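Side-chain contacts in core protein VP7 (Bluetongue virus, PDB 1BVP), which builds the outer layer of the viral core as homotrimers, 260 of which assemble on an inner scaffold of VP3: residues A[194-197]-A[198-202]; A[53-56]-A[57-60]; A[29-32]-A[33-37]. All coordinates share one frame; numbering follows the deposited sequence.

Contact 1: residues A[194-197]-A[198-202]; sequences FAMA and QGNSQ
Phe194 and Gln202 face each other across an antiparallel hairpin, their side chains running the same way off the same face of the sheet. CB of Gln202 lies over one face of the Phe194 ring, 3.9 Å from its centroid, a CH-pi contact. Because CG of Gln202 stands anti to its own backbone nitrogen (chi1 -179°), it carries on across the ring rim and comes 3.5 Å from CZ of Phe194. In the backbone, the same two residues form a hydrogen-bonded pair: Phe194 N to Gln202 O is 3.0 Å and nearly straight, at 166°.

Towards the turn the packing thins. CG of Met196 still reaches CB of Gln202 at 3.7 Å, but the sulfur and CE of Met196 make no close approach to the 198-202 segment, while Met196 N bonds to Asn200 O at 2.8 Å. A type I turn from Met196 to Gly199 reverses the chain, and Gln198 at its corner is exposed. Gly199 has the positive phi (124°) that favours glycine.

Strands 183-195 and 201-203 form this hairpin at a trimer interface: Ser201 OG accepts from Arg140 of a second subunit, Ala197 O bonds to Ser201 OG of the third, and Trp141 of the same chain packs on Phe194.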
ATOM      1  N   PHE A 194     -10.351 -22.428  28.282  1.00 23.69           N
ATOM      2  CA  PHE A 194     -10.973 -23.118  27.151  1.00 21.65           C
ATOM      3  C   PHE A 194     -12.126 -24.043  27.561  1.00 22.08           C
ATOM      4  O   PHE A 194     -12.315 -24.336  28.724  1.00 27.06           O
ATOM      5  CB  PHE A 194      -9.934 -23.915  26.360  1.00 18.69           C
ATOM      6  CG  PHE A 194      -9.206 -24.959  27.172  1.00 17.84           C
ATOM      7  CD1 PHE A 194      -8.148 -24.600  28.005  1.00 14.78           C
ATOM      8  CD2 PHE A 194      -9.515 -26.316  27.026  1.00 18.10           C
ATOM      9  CE1 PHE A 194      -7.393 -25.578  28.677  1.00 14.19           C
ATOM     10  CE2 PHE A 194      -8.769 -27.304  27.689  1.00 13.21           C
ATOM     11  CZ  PHE A 194      -7.707 -26.938  28.510  1.00 14.35           C
ATOM     12  N   ALA A 195     -12.885 -24.503  26.586  1.00 21.23           N
ATOM     13  CA  ALA A 195     -14.018 -25.364  26.810  1.00 16.01           C
ATOM     14  C   ALA A 195     -13.623 -26.805  26.648  1.00 20.65           C
ATOM     15  O   ALA A 195     -12.950 -27.157  25.670  1.00 19.05           O
ATOM     16  CB  ALA A 195     -15.127 -25.039  25.826  1.00 12.99           C
ATOM     17  N   MET A 196     -14.046 -27.638  27.605  1.00 22.12           N
ATOM     18  CA  MET A 196     -13.782 -29.073  27.549  1.00 15.03           C
ATOM     19  C   MET A 196     -14.888 -29.657  26.668  1.00 15.22           C
ATOM     20  O   MET A 196     -15.896 -28.982  26.428  1.00 14.10           O
ATOM     21  CB  MET A 196     -13.772 -29.640  28.949  1.00 14.31           C
ATOM     22  CG  MET A 196     -12.475 -29.375  29.693  1.00 19.57           C
ATOM     23  SD  MET A 196     -11.051 -30.354  29.015  1.00 30.49           S
ATOM     24  CE  MET A 196     -11.927 -31.741  27.965  1.00 26.32           C
ATOM     25  N   ALA A 197     -14.730 -30.879  26.162  1.00 17.80           N
ATOM     26  CA  ALA A 197     -15.761 -31.446  25.269  1.00 18.23           C
ATOM     27  C   ALA A 197     -17.189 -31.352  25.831  1.00 23.61           C
ATOM     28  O   ALA A 197     -18.182 -31.200  25.101  1.00 25.94           O
ATOM     29  CB  ALA A 197     -15.416 -32.875  24.912  1.00 18.19           C
ATOM     30  N   GLN A 198     -17.275 -31.465  27.146  1.00 33.70           N
ATOM     31  CA  GLN A 198     -18.532 -31.382  27.848  1.00 34.30           C
ATOM     32  C   GLN A 198     -19.066 -29.967  27.936  1.00 29.10           C
ATOM     33  O   GLN A 198     -20.250 -29.768  28.036  1.00 31.48           O
ATOM     34  CB  GLN A 198     -18.418 -32.048  29.227  1.00 49.05           C
ATOM     35  CG  GLN A 198     -18.809 -33.518  29.176  1.00 67.29           C
ATOM     36  CD  GLN A 198     -20.116 -33.751  28.345  1.00 80.02           C
ATOM     37  OE1 GLN A 198     -21.157 -33.106  28.580  1.00 84.55           O
ATOM     38  NE2 GLN A 198     -20.043 -34.647  27.356  1.00 81.32           N
ATOM     39  N   GLY A 199     -18.208 -28.965  27.933  1.00 25.92           N
ATOM     40  CA  GLY A 199     -18.739 -27.623  27.983  1.00 18.70           C
ATOM     41  C   GLY A 199     -18.207 -26.822  29.125  1.00 19.01           C
ATOM     42  O   GLY A 199     -18.335 -25.604  29.131  1.00 24.99           O
ATOM     43  N   ASN A 200     -17.525 -27.479  30.047  1.00 13.92           N
ATOM     44  CA  ASN A 200     -17.014 -26.784  31.223  1.00 18.02           C
ATOM     45  C   ASN A 200     -15.634 -26.176  30.959  1.00 20.40           C
ATOM     46  O   ASN A 200     -14.829 -26.734  30.190  1.00 20.64           O
ATOM     47  CB  ASN A 200     -16.966 -27.756  32.422  1.00 17.84           C
ATOM     48  CG  ASN A 200     -16.070 -28.958  32.156  1.00 23.21           C
ATOM     49  OD1 ASN A 200     -15.014 -29.101  32.788  1.00 28.76           O
ATOM     50  ND2 ASN A 200     -16.458 -29.810  31.179  1.00 18.78           N
ATOM     51  N   SER A 201     -15.368 -25.042  31.599  1.00 16.07           N
ATOM     52  CA  SER A 201     -14.096 -24.363  31.454  1.00 17.28           C
ATOM     53  C   SER A 201     -12.931 -25.117  32.066  1.00 25.91           C
ATOM     54  O   SER A 201     -13.072 -25.808  33.054  1.00 33.95           O
ATOM     55  CB  SER A 201     -14.176 -22.989  32.094  1.00 15.87           C
ATOM     56  OG  SER A 201     -15.227 -22.242  31.505  1.00 24.82           O
ATOM     57  N   GLN A 202     -11.753 -24.898  31.512  1.00 33.46           N
ATOM     58  CA  GLN A 202     -10.532 -25.515  31.989  1.00 36.85           C
ATOM     59  C   GLN A 202      -9.416 -24.466  31.753  1.00 35.93           C
ATOM     60  O   GLN A 202      -9.539 -23.599  30.885  1.00 34.89           O
ATOM     61  CB  GLN A 202     -10.285 -26.805  31.212  1.00 41.19           C
ATOM     62  CG  GLN A 202      -9.055 -27.563  31.636  1.00 58.79           C
ATOM     63  CD  GLN A 202      -9.315 -28.526  32.766  1.00 70.40           C
ATOM     64  OE1 GLN A 202     -10.467 -28.759  33.145  1.00 75.59           O
ATOM     65  NE2 GLN A 202      -8.247 -29.096  33.313  1.00 74.04           N
TER

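Contact 2: residues A[53-56]-A[57-60]; sequences TSLA and QRNE
The guanidinium of Arg58 lies with one face against the backbone of Leu55, whose CA stands 3.5 Å above its plane and towards the rim; Thr53 O lies at the guanidinium edge, in its plane, 3.8 Å from Arg58 NE. The bend at chi3 (-78°) turns the arginine chain back along the first turn of the helix. Its side chain meets that of Leu55 at about a right angle, with NH2 of Arg58 3.8 Å from CB of Leu55. Arg58 NH1 hydrogen-bonds to Leu323 O, at the end of helix 304-323, and more weakly to Arg324 O.

The second flat group, the amide of Asn59, sits near the peptide oxygen of Leu55: CG of Asn59 is 3.4 Å from Leu55 O. Nearby, CD1 of Leu55 approaches the amide oxygen, which takes a hydrogen bond from Glu326 N. Thus one leucine borders both polar side chains that tie this helix start to residues 323-326.

The backbone bonds follow the helical i to i+4 pattern. Asn59 N reaches Leu55 O at 2.9 Å with an angle of 169°, and Arg58 N and Glu60 N repeat the four-residue step to Ser54 and Ala56. Ahead of them, OG of Ser54 accepts from Gln57 N at 3.3 Å. The torsion chi1 of 67° puts this hydroxyl between the serine's own N and carbonyl carbon, within range of that N-H. This is a serine N-cap, which gives an acceptor to an amide of the first turn of helix 55-73.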
ATOM      1  N   THR A  53      -7.154  22.495 -30.660  1.00 33.36           N
ATOM      2  CA  THR A  53      -8.110  23.454 -30.097  1.00 38.18           C
ATOM      3  C   THR A  53      -9.540  22.910 -30.260  1.00 38.37           C
ATOM      4  O   THR A  53     -10.258  22.708 -29.270  1.00 46.91           O
ATOM      5  CB  THR A  53      -7.941  24.884 -30.709  1.00 40.65           C
ATOM      6  OG1 THR A  53      -7.886  24.820 -32.144  1.00 42.94           O
ATOM      7  CG2 THR A  53      -6.635  25.483 -30.231  1.00 41.57           C
ATOM      8  N   SER A  54      -9.923  22.586 -31.488  1.00 26.35           N
ATOM      9  CA  SER A  54     -11.244  22.041 -31.731  1.00 24.93           C
ATOM     10  C   SER A  54     -11.378  20.600 -31.241  1.00 25.83           C
ATOM     11  O   SER A  54     -10.394  19.892 -31.087  1.00 24.16           O
ATOM     12  CB  SER A  54     -11.554  22.068 -33.231  1.00 25.31           C
ATOM     13  OG  SER A  54     -10.725  21.177 -33.959  1.00 27.50           O
ATOM     14  N   LEU A  55     -12.619  20.153 -31.097  1.00 25.51           N
ATOM     15  CA  LEU A  55     -12.911  18.795 -30.690  1.00 19.59           C
ATOM     16  C   LEU A  55     -12.334  17.826 -31.710  1.00 19.09           C
ATOM     17  O   LEU A  55     -11.786  16.775 -31.364  1.00 22.85           O
ATOM     18  CB  LEU A  55     -14.421  18.597 -30.620  1.00 22.35           C
ATOM     19  CG  LEU A  55     -14.938  17.165 -30.480  1.00 25.72           C
ATOM     20  CD1 LEU A  55     -14.547  16.626 -29.102  1.00 26.79           C
ATOM     21  CD2 LEU A  55     -16.444  17.154 -30.666  1.00 21.94           C
ATOM     22  N   ALA A  56     -12.444  18.171 -32.982  1.00 17.32           N
ATOM     23  CA  ALA A  56     -11.924  17.274 -34.003  1.00 15.84           C
ATOM     24  C   ALA A  56     -10.421  17.055 -33.866  1.00 19.52           C
ATOM     25  O   ALA A  56      -9.920  15.942 -34.103  1.00 20.08           O
ATOM     26  CB  ALA A  56     -12.273  17.783 -35.369  1.00 12.98           C
ATOM     27  N   GLN A  57      -9.711  18.097 -33.433  1.00 19.75           N
ATOM     28  CA  GLN A  57      -8.263  17.992 -33.264  1.00 22.66           C
ATOM     29  C   GLN A  57      -7.881  17.189 -32.036  1.00 21.73           C
ATOM     30  O   GLN A  57      -6.867  16.484 -32.024  1.00 26.90           O
ATOM     31  CB  GLN A  57      -7.636  19.367 -33.212  1.00 22.94           C
ATOM     32  CG  GLN A  57      -7.707  20.063 -34.530  1.00 28.60           C
ATOM     33  CD  GLN A  57      -7.271  21.512 -34.460  1.00 33.48           C
ATOM     34  OE1 GLN A  57      -6.615  22.000 -35.369  1.00 38.18           O
ATOM     35  NE2 GLN A  57      -7.670  22.218 -33.405  1.00 31.19           N
ATOM     36  N   ARG A  58      -8.689  17.326 -30.994  1.00 20.87           N
ATOM     37  CA  ARG A  58      -8.489  16.598 -29.758  1.00 17.82           C
ATOM     38  C   ARG A  58      -8.730  15.105 -29.990  1.00 17.92           C
ATOM     39  O   ARG A  58      -7.896  14.278 -29.626  1.00 20.63           O
ATOM     40  CB  ARG A  58      -9.389  17.167 -28.670  1.00 14.06           C
ATOM     41  CG  ARG A  58      -8.878  18.496 -28.163  1.00 10.53           C
ATOM     42  CD  ARG A  58      -9.620  18.989 -26.958  1.00 16.85           C
ATOM     43  NE  ARG A  58     -10.915  19.586 -27.282  1.00 27.79           N
ATOM     44  CZ  ARG A  58     -12.092  19.075 -26.933  1.00 29.54           C
ATOM     45  NH1 ARG A  58     -12.168  17.945 -26.261  1.00 36.20           N
ATOM     46  NH2 ARG A  58     -13.196  19.725 -27.212  1.00 32.96           N
ATOM     47  N   ASN A  59      -9.798  14.772 -30.706  1.00 15.69           N
ATOM     48  CA  ASN A  59     -10.083  13.380 -31.010  1.00 13.38           C
ATOM     49  C   ASN A  59      -8.927  12.766 -31.774  1.00 18.39           C
ATOM     50  O   ASN A  59      -8.424  11.677 -31.459  1.00 21.03           O
ATOM     51  CB  ASN A  59     -11.329  13.270 -31.860  1.00 10.22           C
ATOM     52  CG  ASN A  59     -12.593  13.454 -31.071  1.00 16.15           C
ATOM     53  OD1 ASN A  59     -12.598  13.461 -29.841  1.00 20.74           O
ATOM     54  ND2 ASN A  59     -13.685  13.599 -31.777  1.00 21.27           N
ATOM     55  N   GLU A  60      -8.465  13.506 -32.765  1.00 22.13           N
ATOM     56  CA  GLU A  60      -7.376  13.040 -33.611  1.00 19.27           C
ATOM     57  C   GLU A  60      -6.098  12.766 -32.796  1.00 12.29           C
ATOM     58  O   GLU A  60      -5.416  11.759 -33.015  1.00 11.43           O
ATOM     59  CB  GLU A  60      -7.160  14.077 -34.711  1.00 27.10           C
ATOM     60  CG  GLU A  60      -6.316  13.616 -35.850  1.00 39.35           C
ATOM     61  CD  GLU A  60      -7.124  13.054 -36.981  1.00 48.37           C
ATOM     62  OE1 GLU A  60      -8.275  12.575 -36.713  1.00 45.91           O
ATOM     63  OE2 GLU A  60      -6.575  13.097 -38.129  1.00 51.70           O
TER

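Contact 3: residues A[29-32]-A[33-37]; sequences VMEI and LGIAI
Leu33 overlaps Val29 one turn earlier in the helix, the two side chains lying next to each other and pointing the same way, with CD1 of Leu33 4.0 Å from CG1 of Val29. This is the i to i+4 ridge of a regular alpha helix, 27-44, and the backbone confirms it: Leu33 N to Val29 O measures 2.9 Å at an angle of 172°. CG1 of Val29 is anti to its own nitrogen (chi1 176°), which brings that methyl up to the leucine, while the other branch stands beside the nitrogen.

Around the ridge the helix has unlike sides. Leu33 packs on Ala14, Ile32 on Thr10 and Ala36 on Val11, all of helix 2-15, whereas Met30 and Glu31 are exposed. Val29 also packs on Thr103 of the third subunit. Ile35 and Ile32 both touch Pro100 of the same chain.

The four-residue ladder continues through the rest of the segment. Gly34 N binds Met30 O at 2.9 Å with the donor tilted 34° from the carbonyl plane, and the bond from Ile35 N to Glu31 O, at 3.4 Å, is weak. The next rung runs from Ala36 N to Ile32 O, 2.9 Å long, with the donor nitrogen nearly in line with the carbonyl bond of Ile32.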
ATOM      1  N   VAL A  29       9.075  18.866 -24.164  1.00 21.11           N
ATOM      2  CA  VAL A  29       7.802  18.392 -24.706  1.00 16.84           C
ATOM      3  C   VAL A  29       7.627  18.660 -26.194  1.00 24.71           C
ATOM      4  O   VAL A  29       7.127  17.810 -26.933  1.00 29.90           O
ATOM      5  CB  VAL A  29       6.612  19.073 -23.966  1.00 15.98           C
ATOM      6  CG1 VAL A  29       5.286  18.683 -24.553  1.00  9.79           C
ATOM      7  CG2 VAL A  29       6.675  18.753 -22.509  1.00 19.40           C
ATOM      8  N   MET A  30       7.928  19.878 -26.617  1.00 31.80           N
ATOM      9  CA  MET A  30       7.783  20.229 -28.021  1.00 35.59           C
ATOM     10  C   MET A  30       8.748  19.461 -28.912  1.00 28.99           C
ATOM     11  O   MET A  30       8.407  19.098 -30.030  1.00 30.58           O
ATOM     12  CB  MET A  30       7.967  21.721 -28.217  1.00 47.21           C
ATOM     13  CG  MET A  30       6.766  22.550 -27.852  1.00 60.80           C
ATOM     14  SD  MET A  30       7.296  24.273 -28.094  1.00 82.27           S
ATOM     15  CE  MET A  30       5.713  25.094 -28.839  1.00 79.22           C
ATOM     16  N   GLU A  31       9.954  19.220 -28.422  1.00 24.39           N
ATOM     17  CA  GLU A  31      10.931  18.480 -29.190  1.00 25.16           C
ATOM     18  C   GLU A  31      10.425  17.066 -29.492  1.00 27.62           C
ATOM     19  O   GLU A  31      10.519  16.595 -30.617  1.00 29.83           O
ATOM     20  CB  GLU A  31      12.209  18.428 -28.406  1.00 29.95           C
ATOM     21  CG  GLU A  31      13.256  17.557 -29.012  1.00 51.20           C
ATOM     22  CD  GLU A  31      14.380  17.282 -28.024  1.00 70.99           C
ATOM     23  OE1 GLU A  31      14.498  18.045 -27.020  1.00 79.52           O
ATOM     24  OE2 GLU A  31      15.138  16.300 -28.234  1.00 77.58           O
ATOM     25  N   ILE A  32       9.821  16.429 -28.490  1.00 26.78           N
ATOM     26  CA  ILE A  32       9.273  15.073 -28.588  1.00 21.51           C
ATOM     27  C   ILE A  32       7.999  15.002 -29.451  1.00 19.76           C
ATOM     28  O   ILE A  32       7.887  14.142 -30.344  1.00 19.31           O
ATOM     29  CB  ILE A  32       8.938  14.542 -27.158  1.00 24.05           C
ATOM     30  CG1 ILE A  32      10.219  14.298 -26.362  1.00 21.88           C
ATOM     31  CG2 ILE A  32       8.084  13.278 -27.208  1.00 18.04           C
ATOM     32  CD1 ILE A  32       9.964  14.312 -24.861  1.00 19.65           C
ATOM     33  N   LEU A  33       7.015  15.852 -29.136  1.00 10.68           N
ATOM     34  CA  LEU A  33       5.769  15.874 -29.883  1.00 13.42           C
ATOM     35  C   LEU A  33       6.019  16.166 -31.336  1.00 19.76           C
ATOM     36  O   LEU A  33       5.375  15.595 -32.208  1.00 25.97           O
ATOM     37  CB  LEU A  33       4.803  16.911 -29.336  1.00 16.65           C
ATOM     38  CG  LEU A  33       4.193  16.514 -27.997  1.00 19.33           C
ATOM     39  CD1 LEU A  33       3.053  17.437 -27.656  1.00 16.28           C
ATOM     40  CD2 LEU A  33       3.713  15.080 -28.073  1.00 18.87           C
ATOM     41  N   GLY A  34       6.957  17.068 -31.589  1.00 21.54           N
ATOM     42  CA  GLY A  34       7.303  17.431 -32.944  1.00 15.88           C
ATOM     43  C   GLY A  34       7.699  16.224 -33.752  1.00 15.85           C
ATOM     44  O   GLY A  34       7.078  15.926 -34.773  1.00 20.19           O
ATOM     45  N   ILE A  35       8.730  15.528 -33.297  1.00 10.74           N
ATOM     46  CA  ILE A  35       9.207  14.334 -33.988  1.00 13.15           C
ATOM     47  C   ILE A  35       8.170  13.224 -34.096  1.00 19.60           C
ATOM     48  O   ILE A  35       7.978  12.616 -35.165  1.00 21.55           O
ATOM     49  CB  ILE A  35      10.404  13.741 -33.266  1.00 16.67           C
ATOM     50  CG1 ILE A  35      11.321  14.880 -32.852  1.00 23.35           C
ATOM     51  CG2 ILE A  35      11.154  12.777 -34.196  1.00 18.04           C
ATOM     52  CD1 ILE A  35      12.584  14.455 -32.185  1.00 30.90           C
ATOM     53  N   ALA A  36       7.536  12.935 -32.967  1.00 21.46           N
ATOM     54  CA  ALA A  36       6.554  11.872 -32.899  1.00 16.86           C
ATOM     55  C   ALA A  36       5.379  12.129 -33.809  1.00 13.19           C
ATOM     56  O   ALA A  36       5.023  11.287 -34.620  1.00 15.77           O
ATOM     57  CB  ALA A  36       6.096  11.687 -31.474  1.00 19.00           C
ATOM     58  N   ILE A  37       4.801  13.314 -33.718  1.00 14.17           N
ATOM     59  CA  ILE A  37       3.640  13.639 -34.539  1.00 12.79           C
ATOM     60  C   ILE A  37       3.980  13.643 -36.012  1.00 20.40           C
ATOM     61  O   ILE A  37       3.176  13.224 -36.845  1.00 21.79           O
ATOM     62  CB  ILE A  37       3.029  14.968 -34.130  1.00 11.68           C
ATOM     63  CG1 ILE A  37       2.443  14.830 -32.717  1.00 11.42           C
ATOM     64  CG2 ILE A  37       1.961  15.393 -35.127  1.00  8.97           C
ATOM     65  CD1 ILE A  37       1.793  16.071 -32.225  1.00 14.32           C
TER

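How the contacts relate
The three contacts fall at two ends of an elongated chain. Contact 1 belongs to the beta-rich part, its centre about 75 and 77 Å from those of contacts 2 and 3, which lie in the helical part on the other side of the chain's centre. Contacts 2 and 3 are about 18 Å apart between centres and occupy successive helices, 55-73 and 27-44, joined where Ile37 packs on Met61 and Met64. Contact 2 is a surface helix start and largely polar; contact 3 is partly buried and aliphatic; contact 1, also partly buried, sets an aromatic ring against the aliphatic part of a glutamine, beside a hairpin backbone. Contacts 1 and 3 meet other subunits, contact 2 none.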